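Local structure of endoglucanase (Uncultured bacterium, 3X17) at residues L35-G40 against T82-D87; T50-I55 against Q100-P105; D75-G80 against Y417-Y422. The protein hydrolyses internal beta-1,4-glucosidic bonds of cellulose as a family 9 endoglucanase, pairing a catalytic (alpha/alpha)6 barrel with an N-terminal Ig-like domain. One frame throughout, in Å; residues are numbered along the deposited sequence.

Contact 1 (L35-G40 against T82-D87); sequences LALAPG and TLYRAD
Leu-35 and Leu-37 meet Tyr-84 and Thr-82 across two neighbouring antiparallel strands of the N-terminal Ig-like beta domain. The short segments run at 164° to each other, and alternate side chains go to opposite faces of the sheet. On the face of Leu-35 and Tyr-84 the two side chains lie alongside one another and point the same way. Leu-35 has CG anti to its backbone N (chi1 176°), and its CD2 methyl stands 3.8 Å from Tyr-84 CD1, approaching the ring obliquely. Leu-37 has an extended chain, with CD1 anti to CA (chi2 180°). Leu-37 CD1 comes to the edge of the tyrosine ring, near its plane, 3.9 Å from Tyr-84 CE1, and packs 3.6 Å from Thr-82 CG2. Branched leucines suit this place because each can offer a methyl to a different part of the ring, while the threonine turns its methyl to Leu-37. Met-69 and Pro-72 of the adjoining strand and Trp-49, edge-to-face with Tyr-84, add to this apolar layer.

The other face carries Ala-36 and Leu-83, whose CB and CD2 touch at 3.6 Å. Tyr-422, from the catalytic part of the chain, also lies against Ala-36; the short alanine side chain suits a place covered from this side by Tyr-422.

The backbones are stitched together by Leu-35 and Tyr-84, a hydrogen-bonded pair in which each N-H reaches the other's carbonyl, and by Leu-37 N, which gives an almost straight bond to Thr-82 O. Besides accepting from Tyr-84 N at 2.9 Å, Leu-35 O receives a CA-H...O contact from Leu-83, with its CA only 3.2 Å away.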
loop_
_atom_site.group_PDB
_atom_site.type_symbol
_atom_site.label_atom_id
_atom_site.label_comp_id
_atom_site.label_asym_id
_atom_site.label_seq_id
_atom_site.Cartn_x
_atom_site.Cartn_y
_atom_site.Cartn_z
ATOM N N LEU A 35 -0.712 -15.852 -21.530
ATOM C CA LEU A 35 -0.697 -15.498 -22.937
ATOM C C LEU A 35 -1.970 -14.719 -23.248
ATOM O O LEU A 35 -3.067 -15.250 -23.149
ATOM C CB LEU A 35 -0.654 -16.772 -23.796
ATOM C CG LEU A 35 -0.746 -16.510 -25.313
ATOM C CD1 LEU A 35 0.541 -15.841 -25.809
ATOM C CD2 LEU A 35 -1.004 -17.813 -26.088
ATOM N N ALA A 36 -1.832 -13.441 -23.563
ATOM C CA ALA A 36 -3.009 -12.642 -23.869
ATOM C C ALA A 36 -3.024 -12.363 -25.353
ATOM O O ALA A 36 -2.066 -11.821 -25.885
ATOM C CB ALA A 36 -3.014 -11.337 -23.071
ATOM N N LEU A 37 -4.129 -12.709 -26.007
ATOM C CA LEU A 37 -4.307 -12.412 -27.430
ATOM C C LEU A 37 -4.709 -10.963 -27.676
ATOM O O LEU A 37 -5.570 -10.412 -26.980
ATOM C CB LEU A 37 -5.352 -13.341 -28.052
ATOM C CG LEU A 37 -4.987 -14.816 -28.111
ATOM C CD1 LEU A 37 -6.120 -15.628 -28.754
ATOM C CD2 LEU A 37 -3.677 -14.990 -28.867
ATOM N N ALA A 38 -4.178 -10.408 -28.739
ATOM C CA ALA A 38 -4.701 -9.204 -29.347
ATOM C C ALA A 38 -6.217 -9.028 -29.264
ATOM O O ALA A 38 -6.967 -9.855 -29.761
ATOM C CB ALA A 38 -4.339 -9.218 -30.787
ATOM N N PRO A 39 -6.668 -7.939 -28.660
ATOM C CA PRO A 39 -8.110 -7.646 -28.608
ATOM C C PRO A 39 -8.882 -7.887 -29.910
ATOM O O PRO A 39 -9.856 -8.648 -29.926
ATOM C CB PRO A 39 -8.161 -6.165 -28.208
ATOM C CG PRO A 39 -6.872 -5.953 -27.407
ATOM C CD PRO A 39 -5.906 -7.077 -27.747
ATOM N N GLY A 40 -8.435 -7.284 -31.001
ATOM C CA GLY A 40 -8.863 -7.763 -32.306
ATOM C C GLY A 40 -8.178 -9.074 -32.645
ATOM O O GLY A 40 -7.142 -9.069 -33.310
ATOM N N THR A 82 -8.663 -12.525 -24.460
ATOM C CA THR A 82 -8.574 -13.961 -24.540
ATOM C C THR A 82 -7.246 -14.407 -23.958
ATOM O O THR A 82 -6.180 -14.005 -24.455
ATOM C CB THR A 82 -8.685 -14.422 -26.014
ATOM O OG1 THR A 82 -9.988 -14.087 -26.496
ATOM C CG2 THR A 82 -8.500 -15.940 -26.119
ATOM N N LEU A 83 -7.317 -15.202 -22.888
ATOM C CA LEU A 83 -6.120 -15.691 -22.200
ATOM C C LEU A 83 -5.914 -17.200 -22.352
ATOM O O LEU A 83 -6.856 -17.991 -22.241
ATOM C CB LEU A 83 -6.145 -15.316 -20.705
ATOM C CG LEU A 83 -6.587 -13.869 -20.418
ATOM C CD1 LEU A 83 -6.595 -13.578 -18.911
ATOM C CD2 LEU A 83 -5.634 -12.902 -21.149
ATOM N N TYR A 84 -4.653 -17.585 -22.495
ATOM C CA TYR A 84 -4.207 -18.917 -22.133
ATOM C C TYR A 84 -3.238 -18.786 -20.973
ATOM O O TYR A 84 -2.653 -17.731 -20.782
ATOM C CB TYR A 84 -3.517 -19.583 -23.324
ATOM C CG TYR A 84 -4.414 -19.701 -24.547
ATOM C CD1 TYR A 84 -4.689 -18.594 -25.345
ATOM C CD2 TYR A 84 -4.987 -20.921 -24.903
ATOM C CE1 TYR A 84 -5.505 -18.703 -26.476
ATOM C CE2 TYR A 84 -5.783 -21.042 -26.052
ATOM C CZ TYR A 84 -6.057 -19.926 -26.813
ATOM O OH TYR A 84 -6.905 -20.021 -27.904
ATOM N N ARG A 85 -3.034 -19.864 -20.220
ATOM C CA ARG A 85 -2.134 -19.822 -19.076
ATOM C C ARG A 85 -1.375 -21.104 -18.825
ATOM O O ARG A 85 -1.848 -22.204 -19.150
ATOM C CB ARG A 85 -2.879 -19.372 -17.811
ATOM C CG ARG A 85 -3.814 -20.396 -17.210
ATOM C CD ARG A 85 -4.287 -19.943 -15.830
ATOM N NE ARG A 85 -4.821 -18.580 -15.882
ATOM C CZ ARG A 85 -4.248 -17.509 -15.325
ATOM N NH1 ARG A 85 -3.114 -17.611 -14.604
ATOM N NH2 ARG A 85 -4.820 -16.323 -15.499
ATOM N N ALA A 86 -0.167 -20.952 -18.294
ATOM C CA ALA A 86 0.620 -22.072 -17.794
ATOM C C ALA A 86 0.993 -21.850 -16.329
ATOM O O ALA A 86 0.999 -20.720 -15.817
ATOM C CB ALA A 86 1.879 -22.249 -18.610
ATOM N N ASP A 87 1.390 -22.932 -15.686
ATOM C CA ASP A 87 1.938 -22.869 -14.345
ATOM C C ASP A 87 3.231 -23.660 -14.362
ATOM O O ASP A 87 3.212 -24.875 -14.496
ATOM C CB ASP A 87 0.946 -23.494 -13.371
ATOM C CG ASP A 87 1.452 -23.492 -11.940
ATOM O OD1 ASP A 87 2.639 -23.163 -11.715
ATOM O OD2 ASP A 87 0.640 -23.776 -11.032
#

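Contact 2 (T50-I55 against Q100-P105); sequences TPTLQI and QVVGGP
The flat amide of Gln-54 has Val-102 over one face: the valine CG2 lies almost straight above CD, 3.8 Å away, with OE1 and NE2 hardly farther. Past OE1 comes Gln-100 CG at 4.2 Å, while NE2 is hydrogen-bonded to Glu-66. The two glutamine side chains lie side by side, pointing the same way. The Gln-54 chain is extended beyond CG (chi2 171°), bringing CD level with the valine. An alanine here would probably leave Val-102 CG2 without the flat group it packs on and Glu-66 without its amide donor. Thr-52 CG2 lies 3.9 Å from Val-102 CG2. On the opposite face of the sheet Leu-53 CD1 meets Val-101 CG2.

Gln-54 and Gln-100 exchange two backbone bonds, and Val-102 N reaches Thr-52 O at 2.9 Å. Next, water 1 accepts from Thr-52 N and donates to Val-102 O as the chain enters a type II turn, with Gly-103 supplying the positive phi. The chemistry is thus two-sided: Leu-53 and Val-101 are buried toward the domain interior, whereas Gln-54, Gln-100 and Thr-52, with Val-102 among them, lie on the more accessible side.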
loop_
_atom_site.group_PDB
_atom_site.type_symbol
_atom_site.label_atom_id
_atom_site.label_comp_id
_atom_site.label_asym_id
_atom_site.label_seq_id
_atom_site.Cartn_x
_atom_site.Cartn_y
_atom_site.Cartn_z
ATOM N N THR A 50 -3.714 -25.232 -29.292
ATOM C CA THR A 50 -3.048 -25.174 -28.012
ATOM C C THR A 50 -1.631 -24.627 -28.112
ATOM O O THR A 50 -0.756 -25.224 -28.756
ATOM C CB THR A 50 -3.017 -26.540 -27.338
ATOM O OG1 THR A 50 -4.309 -27.143 -27.448
ATOM C CG2 THR A 50 -2.698 -26.387 -25.896
ATOM N N PRO A 51 -1.390 -23.493 -27.447
ATOM C CA PRO A 51 -0.092 -22.837 -27.442
ATOM C C PRO A 51 0.888 -23.617 -26.598
ATOM O O PRO A 51 0.509 -24.141 -25.562
ATOM C CB PRO A 51 -0.387 -21.493 -26.770
ATOM C CG PRO A 51 -1.838 -21.281 -26.989
ATOM C CD PRO A 51 -2.451 -22.636 -26.904
ATOM N N THR A 52 2.132 -23.722 -27.049
ATOM C CA THR A 52 3.176 -24.312 -26.210
ATOM C C THR A 52 4.110 -23.259 -25.620
ATOM O O THR A 52 4.636 -22.412 -26.337
ATOM C CB THR A 52 3.996 -25.371 -26.972
ATOM O OG1 THR A 52 3.150 -26.481 -27.278
ATOM C CG2 THR A 52 5.160 -25.861 -26.135
ATOM N N LEU A 53 4.322 -23.335 -24.312
ATOM C CA LEU A 53 5.280 -22.443 -23.651
ATOM C C LEU A 53 6.569 -23.154 -23.290
ATOM O O LEU A 53 6.553 -24.259 -22.734
ATOM C CB LEU A 53 4.663 -21.831 -22.395
ATOM C CG LEU A 53 5.540 -20.891 -21.547
ATOM C CD1 LEU A 53 5.667 -19.513 -22.204
ATOM C CD2 LEU A 53 4.904 -20.734 -20.179
ATOM N N GLN A 54 7.686 -22.488 -23.542
ATOM C CA GLN A 54 8.937 -22.896 -22.960
ATOM C C GLN A 54 9.424 -21.834 -21.980
ATOM O O GLN A 54 9.142 -20.646 -22.150
ATOM C CB GLN A 54 9.984 -23.128 -24.053
ATOM C CG GLN A 54 9.508 -24.010 -25.180
ATOM C CD GLN A 54 10.495 -24.025 -26.327
ATOM O OE1 GLN A 54 10.958 -22.975 -26.769
ATOM N NE2 GLN A 54 10.854 -25.218 -26.788
ATOM N N ILE A 55 10.113 -22.276 -20.934
ATOM C CA ILE A 55 10.971 -21.398 -20.159
ATOM C C ILE A 55 12.402 -21.720 -20.526
ATOM O O ILE A 55 12.781 -22.883 -20.608
ATOM C CB ILE A 55 10.834 -21.619 -18.648
ATOM C CG1 ILE A 55 9.375 -21.508 -18.164
ATOM C CG2 ILE A 55 11.888 -20.794 -17.876
ATOM C CD1 ILE A 55 8.597 -20.298 -18.663
ATOM N N GLN A 100 8.782 -18.128 -23.383
ATOM C CA GLN A 100 8.845 -18.118 -24.843
ATOM C C GLN A 100 7.717 -18.976 -25.353
ATOM O O GLN A 100 7.719 -20.181 -25.129
ATOM C CB GLN A 100 10.180 -18.718 -25.296
ATOM C CG GLN A 100 10.338 -18.855 -26.808
ATOM C CD GLN A 100 10.477 -17.512 -27.492
ATOM O OE1 GLN A 100 9.643 -17.125 -28.310
ATOM N NE2 GLN A 100 11.527 -16.777 -27.134
ATOM N N VAL A 101 6.734 -18.382 -26.010
ATOM C CA VAL A 101 5.703 -19.198 -26.647
ATOM C C VAL A 101 6.187 -19.644 -28.030
ATOM O O VAL A 101 6.755 -18.833 -28.771
ATOM C CB VAL A 101 4.367 -18.451 -26.736
ATOM C CG1 VAL A 101 3.382 -19.171 -27.686
ATOM C CG2 VAL A 101 3.764 -18.318 -25.350
ATOM N N VAL A 102 6.104 -20.949 -28.310
ATOM C CA VAL A 102 6.646 -21.501 -29.554
ATOM C C VAL A 102 5.894 -20.886 -30.730
ATOM O O VAL A 102 4.659 -20.892 -30.761
ATOM C CB VAL A 102 6.568 -23.075 -29.601
ATOM C CG1 VAL A 102 7.030 -23.621 -30.972
ATOM C CG2 VAL A 102 7.416 -23.707 -28.483
ATOM N N GLY A 103 6.640 -20.262 -31.640
ATOM C CA GLY A 103 6.029 -19.502 -32.750
ATOM C C GLY A 103 5.369 -18.191 -32.345
ATOM O O GLY A 103 4.525 -17.667 -33.064
ATOM N N GLY A 104 5.732 -17.671 -31.178
ATOM C CA GLY A 104 4.965 -16.599 -30.548
ATOM C C GLY A 104 5.869 -15.653 -29.783
ATOM O O GLY A 104 7.072 -15.659 -29.985
ATOM N N PRO A 105 5.294 -14.871 -28.853
ATOM C CA PRO A 105 6.039 -13.791 -28.208
ATOM C C PRO A 105 7.010 -14.285 -27.137
ATOM O O PRO A 105 6.932 -15.431 -26.688
ATOM C CB PRO A 105 4.941 -12.919 -27.579
ATOM C CG PRO A 105 3.615 -13.508 -28.077
ATOM C CD PRO A 105 3.899 -14.930 -28.396
HETATM O O HOH W 1 2.581 -22.527 -29.392
#

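Contact 3 (D75-G80 against Y417-Y422); sequences DRLVSG and YEQSGY
Asp-75 reaches Gly-421 with its carboxylate, whose CG stands anti to the backbone N (chi1 -177°). OD1 accepts the Gly-421 N-H at 2.8 Å in a nearly straight bond that arrives from above the carboxylate plane, 70° out of it. A CB on residue 421 would lie 3.0 Å from Asp-75 CG, so glycine suits that position. OD2 receives the N-H and the hydroxyl of Ser-79 and a proton of water 2, a grip that would be expected to favour the charged form of the acid. The same water donates to Ser-420 OG and accepts from Tyr-422 N, tying three residues to one point.

Asp-75 also opens a type I turn that closes at Val-78. Within it, Leu-77, itself exposed, lays its CB 4.0 Å from Gln-419 O. Val-78 is buried and turns CG2 to Ser-420 OG at 3.7 Å; that hydroxyl has its own acceptor in Val-424 O. Ser-79 keeps OG in the crowded position between its N and carbonyl carbon, at the edge of the Tyr-422 ring and 3.4 Å from CE2. The far end of this tyrosine is hydrogen-bonded to Asp-81. Gly-80, with positive phi, then returns its N-H to Asp-75 O at 2.8 Å.

The arrangement is an interdomain interface: a loop between two strands of the Ig-like domain docks where helix 396-418 of the family 9 catalytic (alpha/alpha)6 barrel gives way to loop.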
loop_
_atom_site.group_PDB
_atom_site.type_symbol
_atom_site.label_atom_id
_atom_site.label_comp_id
_atom_site.label_asym_id
_atom_site.label_seq_id
_atom_site.Cartn_x
_atom_site.Cartn_y
_atom_site.Cartn_z
ATOM N N ASP A 75 -11.621 -13.170 -20.552
ATOM C CA ASP A 75 -11.695 -12.408 -19.323
ATOM C C ASP A 75 -12.820 -11.402 -19.374
ATOM O O ASP A 75 -12.598 -10.218 -19.353
ATOM C CB ASP A 75 -10.386 -11.705 -19.087
ATOM C CG ASP A 75 -10.358 -10.957 -17.798
ATOM O OD1 ASP A 75 -11.039 -11.365 -16.881
ATOM O OD2 ASP A 75 -9.662 -9.957 -17.722
ATOM N N ARG A 76 -14.035 -11.908 -19.398
ATOM C CA ARG A 76 -15.209 -11.182 -19.880
ATOM C C ARG A 76 -15.635 -10.069 -18.912
ATOM O O ARG A 76 -16.258 -9.074 -19.313
ATOM C CB ARG A 76 -16.361 -12.159 -20.075
ATOM C CG ARG A 76 -17.326 -11.821 -21.188
ATOM C CD ARG A 76 -18.406 -12.910 -21.278
ATOM N NE ARG A 76 -18.969 -13.227 -19.965
ATOM C CZ ARG A 76 -18.662 -14.309 -19.248
ATOM N NH1 ARG A 76 -17.806 -15.208 -19.724
ATOM N NH2 ARG A 76 -19.213 -14.492 -18.052
ATOM N N LEU A 77 -15.285 -10.236 -17.642
ATOM C CA LEU A 77 -15.768 -9.333 -16.607
ATOM C C LEU A 77 -14.772 -8.236 -16.256
ATOM O O LEU A 77 -15.043 -7.393 -15.400
ATOM C CB LEU A 77 -16.139 -10.126 -15.363
ATOM C CG LEU A 77 -17.417 -10.958 -15.557
ATOM C CD1 LEU A 77 -17.891 -11.479 -14.214
ATOM C CD2 LEU A 77 -18.528 -10.105 -16.234
ATOM N N VAL A 78 -13.618 -8.266 -16.887
ATOM C CA VAL A 78 -12.553 -7.351 -16.540
ATOM C C VAL A 78 -11.823 -6.748 -17.707
ATOM O O VAL A 78 -12.051 -5.638 -18.024
ATOM C CB VAL A 78 -11.499 -8.006 -15.607
ATOM C CG1 VAL A 78 -10.607 -6.981 -15.006
ATOM C CG2 VAL A 78 -12.133 -8.787 -14.548
ATOM N N SER A 79 -10.932 -7.487 -18.331
ATOM C CA SER A 79 -10.136 -6.927 -19.428
ATOM C C SER A 79 -10.834 -7.083 -20.776
ATOM O O SER A 79 -10.573 -6.323 -21.693
ATOM C CB SER A 79 -8.741 -7.551 -19.506
ATOM O OG SER A 79 -8.801 -8.930 -19.856
ATOM N N GLY A 80 -11.617 -8.142 -20.942
ATOM C CA GLY A 80 -12.088 -8.523 -22.276
ATOM C C GLY A 80 -11.138 -9.432 -23.051
ATOM O O GLY A 80 -11.479 -9.891 -24.132
ATOM N N TYR A 417 -11.519 -12.683 -7.426
ATOM C CA TYR A 417 -10.273 -13.131 -8.014
ATOM C C TYR A 417 -10.550 -14.238 -9.042
ATOM O O TYR A 417 -9.921 -14.287 -10.106
ATOM C CB TYR A 417 -9.342 -13.631 -6.913
ATOM C CG TYR A 417 -8.290 -14.631 -7.347
ATOM C CD1 TYR A 417 -7.102 -14.211 -7.931
ATOM C CD2 TYR A 417 -8.448 -15.992 -7.090
ATOM C CE1 TYR A 417 -6.108 -15.132 -8.317
ATOM C CE2 TYR A 417 -7.440 -16.910 -7.413
ATOM C CZ TYR A 417 -6.281 -16.465 -8.051
ATOM O OH TYR A 417 -5.284 -17.352 -8.402
ATOM N N GLU A 418 -11.508 -15.102 -8.736
ATOM C CA GLU A 418 -11.806 -16.218 -9.624
ATOM C C GLU A 418 -12.514 -15.738 -10.881
ATOM O O GLU A 418 -12.419 -16.373 -11.916
ATOM C CB GLU A 418 -12.662 -17.267 -8.916
ATOM C CG GLU A 418 -11.924 -18.002 -7.798
ATOM C CD GLU A 418 -12.526 -19.366 -7.523
ATOM O OE1 GLU A 418 -13.725 -19.430 -7.154
ATOM O OE2 GLU A 418 -11.796 -20.362 -7.695
ATOM N N GLN A 419 -13.179 -14.590 -10.799
ATOM C CA GLN A 419 -13.834 -14.011 -11.969
ATOM C C GLN A 419 -12.880 -13.234 -12.881
ATOM O O GLN A 419 -13.327 -12.591 -13.817
ATOM C CB GLN A 419 -14.989 -13.104 -11.542
ATOM C CG GLN A 419 -16.126 -13.861 -10.910
ATOM C CD GLN A 419 -17.091 -12.978 -10.121
ATOM O OE1 GLN A 419 -18.259 -13.331 -9.979
ATOM N NE2 GLN A 419 -16.607 -11.860 -9.573
ATOM N N SER A 420 -11.576 -13.294 -12.627
ATOM C CA SER A 420 -10.676 -12.294 -13.184
ATOM C C SER A 420 -9.465 -12.927 -13.837
ATOM O O SER A 420 -8.586 -13.460 -13.169
ATOM C CB SER A 420 -10.225 -11.306 -12.108
ATOM O OG SER A 420 -9.344 -10.329 -12.653
ATOM N N GLY A 421 -9.387 -12.807 -15.149
ATOM C CA GLY A 421 -8.364 -13.529 -15.877
ATOM C C GLY A 421 -6.969 -13.183 -15.392
ATOM O O GLY A 421 -6.132 -14.057 -15.269
ATOM N N TYR A 422 -6.718 -11.913 -15.070
ATOM C CA TYR A 422 -5.375 -11.524 -14.646
ATOM C C TYR A 422 -5.089 -11.666 -13.148
ATOM O O TYR A 422 -4.008 -11.267 -12.690
ATOM C CB TYR A 422 -5.058 -10.104 -15.089
ATOM C CG TYR A 422 -4.845 -9.969 -16.564
ATOM C CD1 TYR A 422 -3.600 -10.285 -17.141
ATOM C CD2 TYR A 422 -5.870 -9.548 -17.392
ATOM C CE1 TYR A 422 -3.381 -10.139 -18.484
ATOM C CE2 TYR A 422 -5.672 -9.422 -18.761
ATOM C CZ TYR A 422 -4.429 -9.732 -19.305
ATOM O OH TYR A 422 -4.189 -9.497 -20.648
HETATM O O HOH W 2 -8.439 -9.779 -15.342
#

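Contacts 1 and 2 belong to one sheet of the Ig-like domain, with centres about 11 Å apart. In the sheet, strand 63-74 separates strand 82-87 of contact 1 from strand 52-57 of contact 2, yet the two contacts touch: Leu-35 packs on Pro-51 and Val-101, and Ala-86 on Leu-53, so they share the domain's apolar interior. Their segments alternate along the chain. Contact 3 lies about 12 Å from contact 1, centre to centre, and about 22 Å from contact 2. Its first segment just precedes strand 82-87, whereas its second comes over 300 residues later, in the catalytic domain. Leu-83 and Arg-85 touch Gly-421, so their face of contact 1 adjoins the catalytic domain beside contact 3.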